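Local coordinates for SMC protein (Pyrococcus furiosus, PDB 1XEW) that is probably required for chromosome condensation and partitioning, its terminal domains joining into an ABC-type ATPase that binds and hydrolyses ATP, at residues A83-N88 with V101-V106. Numbering follows the deposited sequence.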
# COMPACT_ATOMS: atom_id res chain seq x y z
N ALA A 83 -17.40 2.32 -4.81
CA ALA A 83 -17.87 2.69 -3.49
C ALA A 83 -16.99 1.94 -2.51
O ALA A 83 -16.72 0.72 -2.70
CB ALA A 83 -19.40 2.25 -3.20
N ILE A 84 -16.56 2.62 -1.44
CA ILE A 84 -15.77 1.87 -0.47
C ILE A 84 -16.55 1.91 0.88
O ILE A 84 -17.07 2.95 1.24
CB ILE A 84 -14.37 2.49 -0.36
CG1 ILE A 84 -13.46 1.60 0.55
CG2 ILE A 84 -14.52 4.00 0.13
CD1 ILE A 84 -11.94 2.23 0.58
N TYR A 85 -16.57 0.78 1.61
CA TYR A 85 -17.36 0.65 2.83
C TYR A 85 -16.39 0.47 3.99
O TYR A 85 -15.59 -0.48 4.00
CB TYR A 85 -18.24 -0.63 2.73
CG TYR A 85 -19.36 -0.55 1.66
CD1 TYR A 85 -20.68 -0.53 2.04
CD2 TYR A 85 -19.07 -0.40 0.31
CE1 TYR A 85 -21.71 -0.39 1.08
CE2 TYR A 85 -20.14 -0.25 -0.66
CZ TYR A 85 -21.43 -0.26 -0.23
OH TYR A 85 -22.50 -0.22 -1.13
N PHE A 86 -16.48 1.35 4.96
CA PHE A 86 -15.59 1.27 6.11
C PHE A 86 -16.40 0.93 7.35
O PHE A 86 -17.50 1.51 7.57
CB PHE A 86 -15.00 2.66 6.38
CG PHE A 86 -13.92 3.10 5.41
CD1 PHE A 86 -12.58 2.66 5.59
CD2 PHE A 86 -14.22 4.01 4.38
CE1 PHE A 86 -11.56 3.14 4.75
CE2 PHE A 86 -13.22 4.50 3.53
CZ PHE A 86 -11.91 4.10 3.70
N ASN A 87 -15.84 0.07 8.20
CA ASN A 87 -16.43 -0.23 9.51
C ASN A 87 -15.90 0.93 10.38
O ASN A 87 -14.66 1.17 10.42
CB ASN A 87 -15.90 -1.56 10.04
CG ASN A 87 -16.30 -1.81 11.50
OD1 ASN A 87 -15.92 -1.05 12.40
ND2 ASN A 87 -17.07 -2.88 11.72
N ASN A 88 -16.81 1.66 11.06
CA ASN A 88 -16.44 2.79 11.85
C ASN A 88 -16.86 2.56 13.29
O ASN A 88 -17.17 3.52 14.02
CB ASN A 88 -17.11 4.05 11.27
CG ASN A 88 -16.60 5.32 11.85
OD1 ASN A 88 -15.41 5.46 12.10
ND2 ASN A 88 -17.49 6.28 12.08
N VAL A 101 -19.69 4.92 4.15
CA VAL A 101 -19.57 4.56 2.74
C VAL A 101 -19.31 5.78 1.86
O VAL A 101 -20.09 6.73 1.84
CB VAL A 101 -20.83 3.82 2.23
CG1 VAL A 101 -20.60 3.26 0.83
CG2 VAL A 101 -21.22 2.69 3.18
N ILE A 102 -18.18 5.75 1.14
CA ILE A 102 -17.81 6.83 0.24
C ILE A 102 -17.98 6.35 -1.20
O ILE A 102 -17.26 5.47 -1.67
CB ILE A 102 -16.34 7.27 0.46
CG1 ILE A 102 -16.13 7.68 1.91
CG2 ILE A 102 -15.98 8.42 -0.49
CD1 ILE A 102 -14.71 8.13 2.23
N ARG A 103 -18.96 6.93 -1.90
CA ARG A 103 -19.24 6.57 -3.29
C ARG A 103 -18.92 7.71 -4.25
O ARG A 103 -19.22 8.88 -3.98
CB ARG A 103 -20.71 6.16 -3.43
CG ARG A 103 -21.05 5.54 -4.78
CD ARG A 103 -22.55 5.33 -4.94
NE ARG A 103 -23.14 4.59 -3.83
CZ ARG A 103 -23.12 3.26 -3.71
NH1 ARG A 103 -23.69 2.69 -2.66
NH2 ARG A 103 -22.53 2.51 -4.63
N ARG A 104 -18.30 7.37 -5.38
CA ARG A 104 -17.94 8.35 -6.40
C ARG A 104 -18.17 7.79 -7.80
O ARG A 104 -17.67 6.71 -8.14
CB ARG A 104 -16.49 8.79 -6.23
CG ARG A 104 -16.04 9.86 -7.21
CD ARG A 104 -14.53 9.91 -7.34
NE ARG A 104 -14.09 11.07 -8.12
CZ ARG A 104 -12.82 11.36 -8.39
NH1 ARG A 104 -12.53 12.44 -9.10
NH2 ARG A 104 -11.85 10.58 -7.94
N ARG A 105 -18.91 8.53 -8.62
CA ARG A 105 -19.22 8.11 -9.98
C ARG A 105 -18.80 9.13 -11.03
O ARG A 105 -19.21 10.29 -10.98
CB ARG A 105 -20.72 7.81 -10.10
N VAL A 106 -17.98 8.69 -11.98
CA VAL A 106 -17.51 9.56 -13.06
C VAL A 106 -18.36 9.36 -14.32
O VAL A 106 -18.56 8.23 -14.77
CB VAL A 106 -16.02 9.33 -13.40
CG1 VAL A 106 -15.13 10.14 -12.47
CG2 VAL A 106 -15.67 7.85 -13.33
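A beta hairpin in the antiparallel sheet of the SMC N-terminal ATPase domain pairs Ala83, Ile84 and Tyr85 with Arg103, Ile102 and Val101; the strand axes run 4.7 Å apart at 176°. Ile84 and Ile102 form the hydrogen-bonded pair, with Ile84 N to Ile102 O at 2.9 Å and Ile102 N to Ile84 O at 3.0 Å, and non-hydrogen-bonded pairs flank it. On their face of the sheet these isoleucines lie side by side, Ile84 CG2 reaching Ile102 CB at 3.8 Å, while Ile102 CD1 meets Phe86 CE2; Val49 of helix 40-49 touches both isoleucines, so this face packs on the helix that follows the ATP-binding P-loop. The other face carries Tyr85, whose CG stands anti to the carbonyl carbon (chi1 -68°), a rotation that lays one ring face over Val101 CG1. That methyl sits 3.7 Å from the ring centroid and 7° off its normal, a CH-pi contact, and Val101 CG2 meets Tyr85 CD1 at 3.5 Å. Tyr85 OH is hydrogen-bonded to Glu8 OE1 of strand 3-10, and a weak hydrogen bond from Arg103 NH1 reaches Tyr85 OH at 3.5 Å. Were Tyr85 an alanine, Val101 CG1 would probably lose the ring face it packs against, and Glu8 OE1 its hydroxyl partner. Arg103 NH2 forms a salt bridge with Glu81 OE2, and Ala83 CB lies over one face of the Arg103 guanidinium, 3.5 Å from NH2.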